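Local coordinates for polycomb protein Sfmbt (Drosophila melanogaster, PDB 5J8Y) that binds the Polycomb protein Scm through its SAM domain and so probably helps PhoRC bring PRC1 to Polycomb response elements, at residues L41-K45 against D46-P50; D7-V11 against Y12-Q16. One frame throughout, in Å; residues are numbered along the deposited sequence.

Contact 1 of 2, residues L41-K45 against D46-P50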
# COMPACT_ATOMS: atom_id res chain seq x y z
N LEU C 41 -1.84 2.93 -16.69
CA LEU C 41 -1.59 4.33 -16.43
C LEU C 41 -2.83 5.14 -16.13
O LEU C 41 -2.72 6.27 -15.79
CB LEU C 41 -0.84 4.95 -17.57
CG LEU C 41 0.37 4.29 -18.14
CD1 LEU C 41 0.86 5.10 -19.27
CD2 LEU C 41 1.50 4.11 -17.18
N GLN C 42 -4.00 4.56 -16.28
CA GLN C 42 -5.24 5.22 -16.01
C GLN C 42 -5.72 4.91 -14.65
O GLN C 42 -6.48 5.63 -14.09
CB GLN C 42 -6.32 4.78 -17.02
CG GLN C 42 -6.25 5.46 -18.38
CD GLN C 42 -7.29 4.94 -19.37
OE1 GLN C 42 -7.40 3.75 -19.61
NE2 GLN C 42 -8.03 5.84 -19.96
N LEU C 43 -5.29 3.79 -14.12
CA LEU C 43 -5.72 3.33 -12.83
C LEU C 43 -5.62 4.32 -11.65
O LEU C 43 -4.62 4.89 -11.46
CB LEU C 43 -4.95 2.05 -12.46
CG LEU C 43 -5.32 0.77 -13.18
CD1 LEU C 43 -4.58 -0.46 -12.78
CD2 LEU C 43 -6.80 0.54 -13.04
N THR C 44 -6.69 4.48 -10.89
CA THR C 44 -6.66 5.18 -9.61
C THR C 44 -6.54 4.14 -8.51
O THR C 44 -6.59 2.94 -8.77
CB THR C 44 -7.93 6.03 -9.38
OG1 THR C 44 -9.06 5.17 -9.19
CG2 THR C 44 -8.19 6.95 -10.56
N LYS C 45 -6.40 4.60 -7.27
CA LYS C 45 -6.37 3.68 -6.14
C LYS C 45 -7.74 3.01 -5.98
O LYS C 45 -7.82 1.82 -5.71
CB LYS C 45 -5.99 4.41 -4.86
CG LYS C 45 -4.56 4.93 -4.85
CD LYS C 45 -4.30 5.77 -3.61
CE LYS C 45 -3.25 6.84 -3.86
NZ LYS C 45 -1.87 6.29 -3.89
N ASP C 46 -8.80 3.79 -6.16
CA ASP C 46 -10.16 3.27 -6.09
C ASP C 46 -10.34 2.08 -7.03
O ASP C 46 -11.09 1.15 -6.73
CB ASP C 46 -11.18 4.37 -6.43
CG ASP C 46 -11.34 5.39 -5.31
OD1 ASP C 46 -11.24 5.02 -4.12
OD2 ASP C 46 -11.58 6.58 -5.62
N ASP C 47 -9.65 2.13 -8.16
CA ASP C 47 -9.69 1.04 -9.14
C ASP C 47 -8.80 -0.12 -8.71
O ASP C 47 -9.14 -1.29 -8.88
CB ASP C 47 -9.23 1.54 -10.52
CG ASP C 47 -10.02 2.74 -11.00
OD1 ASP C 47 -11.25 2.78 -10.78
OD2 ASP C 47 -9.41 3.65 -11.60
N ILE C 48 -7.65 0.22 -8.14
CA ILE C 48 -6.64 -0.76 -7.75
C ILE C 48 -7.10 -1.60 -6.56
O ILE C 48 -6.68 -2.75 -6.41
CB ILE C 48 -5.30 -0.06 -7.44
CG1 ILE C 48 -4.65 0.40 -8.74
CG2 ILE C 48 -4.34 -0.97 -6.68
CD1 ILE C 48 -3.53 1.41 -8.56
N MET C 49 -7.99 -1.03 -5.75
CA MET C 49 -8.42 -1.67 -4.51
C MET C 49 -9.10 -3.02 -4.78
O MET C 49 -8.65 -4.02 -4.30
CB MET C 49 -9.30 -0.75 -3.70
CG MET C 49 -8.56 0.25 -2.85
SD MET C 49 -7.33 -0.44 -1.72
CE MET C 49 -8.36 -1.46 -0.68
N PRO C 50 -10.15 -3.06 -5.60
CA PRO C 50 -10.79 -4.34 -5.90
C PRO C 50 -9.92 -5.28 -6.74
O PRO C 50 -10.11 -6.49 -6.67
CB PRO C 50 -12.05 -3.94 -6.66
CG PRO C 50 -11.76 -2.59 -7.21
CD PRO C 50 -10.88 -1.93 -6.20
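Thr44 and Asp47 face each other across the first turn of helix 45-51, their side chains crossing obliquely. OD2 of Asp47 accepts from Thr44 N at 2.9 Å, with an N-H...O angle of 168°. The bond is nearly straight, but the N-H reaches OD2 on its anti side, 30° out of the carboxylate plane. Thr44 OG1 also gives a weak bond to this oxygen. OG1 stands between the backbone N and the carbonyl carbon of its own residue (chi1 69°). That rotation aims it back at the helix, where it accepts from Asp47 N at 3.3 Å. The exchange, side chain to backbone in both directions, is a capping box with Thr44 as N-cap. It opens a helix of this SAM domain that meets the Scm chain. With an alanine in place of Asp47, Thr44 N would probably lose its acceptor and the Thr44 hydroxyl would be freer to turn.

Leu43, just before the cap, touches segment 46-50 at two places. Its CD2 rests on Asp47 CB at 3.6 Å. Its CB and CD1 meet Ile48 CG1, the two side chains crossing at about a right angle. The backbone bonds of the first turn include Ile48 N to Thr44 O (3.0 Å) and Met49 N to Lys45 O (2.9 Å). Ile48 and Met49 both pack on Ala59 of helix 56-71. Lys45 NZ is hydrogen-bonded to Ser63 OG of the same helix. Asp46 OD1 forms a salt bridge with Lys52 and a hydrogen bond with Tyr53, both of the Scm chain.

Contact 2 of 2, residues D7-V11 against Y12-Q16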
# COMPACT_ATOMS: atom_id res chain seq x y z
N ASP C 7 2.55 3.26 -22.62
CA ASP C 7 1.33 3.38 -23.39
C ASP C 7 1.30 2.36 -24.53
O ASP C 7 0.30 2.07 -24.98
CB ASP C 7 1.07 4.79 -23.91
CG ASP C 7 2.24 5.42 -24.55
OD1 ASP C 7 3.12 4.73 -25.04
OD2 ASP C 7 2.26 6.65 -24.62
N THR C 8 2.43 1.83 -24.93
CA THR C 8 2.45 0.77 -25.95
C THR C 8 2.20 -0.63 -25.35
O THR C 8 1.80 -1.54 -26.04
CB THR C 8 3.78 0.76 -26.71
OG1 THR C 8 4.81 0.32 -25.85
CG2 THR C 8 4.08 2.13 -27.27
N TRP C 9 2.44 -0.79 -24.07
CA TRP C 9 2.38 -2.11 -23.44
C TRP C 9 1.02 -2.84 -23.58
O TRP C 9 -0.02 -2.26 -23.41
CB TRP C 9 2.63 -1.98 -21.94
CG TRP C 9 4.03 -1.59 -21.47
CD1 TRP C 9 5.14 -1.32 -22.22
CD2 TRP C 9 4.41 -1.42 -20.12
NE1 TRP C 9 6.19 -0.99 -21.40
CE2 TRP C 9 5.77 -1.06 -20.10
CE3 TRP C 9 3.73 -1.54 -18.92
CZ2 TRP C 9 6.44 -0.81 -18.93
CZ3 TRP C 9 4.39 -1.32 -17.79
CH2 TRP C 9 5.74 -0.97 -17.78
N ASN C 10 1.06 -4.13 -23.87
CA ASN C 10 -0.12 -5.00 -23.79
C ASN C 10 -0.23 -5.68 -22.41
O ASN C 10 0.52 -5.37 -21.54
CB ASN C 10 -0.12 -6.05 -24.90
CG ASN C 10 1.12 -6.91 -24.87
OD1 ASN C 10 1.67 -7.18 -23.82
ND2 ASN C 10 1.54 -7.35 -26.04
N VAL C 11 -1.17 -6.62 -22.28
CA VAL C 11 -1.44 -7.31 -21.04
C VAL C 11 -0.20 -8.06 -20.57
O VAL C 11 0.13 -8.07 -19.40
CB VAL C 11 -2.57 -8.36 -21.14
CG1 VAL C 11 -2.80 -8.96 -19.78
CG2 VAL C 11 -3.87 -7.79 -21.65
N TYR C 12 0.49 -8.70 -21.51
CA TYR C 12 1.73 -9.39 -21.22
C TYR C 12 2.81 -8.43 -20.78
O TYR C 12 3.62 -8.75 -19.94
CB TYR C 12 2.19 -10.25 -22.40
CG TYR C 12 3.49 -11.01 -22.15
CD1 TYR C 12 3.49 -12.25 -21.55
CD2 TYR C 12 4.69 -10.48 -22.53
CE1 TYR C 12 4.66 -12.92 -21.34
CE2 TYR C 12 5.86 -11.14 -22.32
CZ TYR C 12 5.84 -12.35 -21.73
OH TYR C 12 7.01 -12.97 -21.53
N ASP C 13 2.85 -7.25 -21.36
CA ASP C 13 3.84 -6.26 -20.97
C ASP C 13 3.63 -5.90 -19.45
O ASP C 13 4.56 -5.83 -18.71
CB ASP C 13 3.70 -5.02 -21.83
CG ASP C 13 4.31 -5.19 -23.24
OD1 ASP C 13 5.49 -5.53 -23.35
OD2 ASP C 13 3.59 -4.95 -24.20
N VAL C 14 2.39 -5.73 -19.04
CA VAL C 14 2.05 -5.38 -17.66
C VAL C 14 2.45 -6.51 -16.70
O VAL C 14 2.92 -6.27 -15.61
CB VAL C 14 0.55 -5.01 -17.55
CG1 VAL C 14 0.15 -4.75 -16.12
CG2 VAL C 14 0.22 -3.79 -18.41
N SER C 15 2.28 -7.74 -17.13
CA SER C 15 2.61 -8.89 -16.28
C SER C 15 4.10 -8.93 -15.97
O SER C 15 4.49 -9.15 -14.82
CB SER C 15 2.18 -10.19 -16.96
OG SER C 15 0.77 -10.36 -16.89
N GLN C 16 4.90 -8.69 -16.96
CA GLN C 16 6.30 -8.73 -16.79
C GLN C 16 6.75 -7.58 -15.95
O GLN C 16 7.68 -7.70 -15.20
CB GLN C 16 7.00 -8.72 -18.12
CG GLN C 16 6.78 -9.94 -19.00
CD GLN C 16 7.02 -11.26 -18.28
OE1 GLN C 16 6.14 -11.98 -18.03
NE2 GLN C 16 8.23 -11.56 -17.99
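Tyr12 comes close to the Asn10 amide with its CB, which lies 3.4 Å from Asn10 OD1. Asp13 makes the largest share of the contact. Its N gives a hydrogen bond to Asn10 OD1 at 2.7 Å, nearly along the amide C=O. Asn10 CG sits between its own backbone N and carbonyl carbon (chi1 58°), which folds the amide back over the helix start. In return Asp13 OD2 accepts from Asn10 N at 2.7 Å through its anti lone pair. The Asn10 and Asp13 side chains cross at about a right angle, with amide and carboxylate planes 19° apart. The paired bonds make a capping box, with Asn10 as N-cap of helix 11-20, the first helix of the SAM domain. Asp13 CB also lies against Trp9, 3.5 Å from Trp9 CG and oblique to the indole ring.

Val14 follows. Its N bonds to Asn10 O at 3.1 Å, and its CG2 reaches the edge of the indole, 4.2 Å from Trp9 CE3. The Trp9 ring also meets the ring of Phe17. Ser15 N bonds to Val11 O at 3.1 Å. Its OG adds a weak bond to the same oxygen, and its side chain touches Cys27 and Ser31 of helix 27-32.

Overall arrangement
Contacts 1 and 2 start two different helices of one SAM domain in the same way, each with a capping box between the N-cap residue and the residue three further on. Contact 2 comes first in the chain. Their centres are 16 Å apart, on opposite sides of the chain's centre, each about 9 Å from it. They still touch where their leading ends meet: Leu41 CD1 lies 4.2 Å from Asp7 N. Their surroundings differ. Contact 1 borders the Scm chain and packs on helix 56-71. Contact 2 touches no other chain of the assembly and leans on helix 27-32.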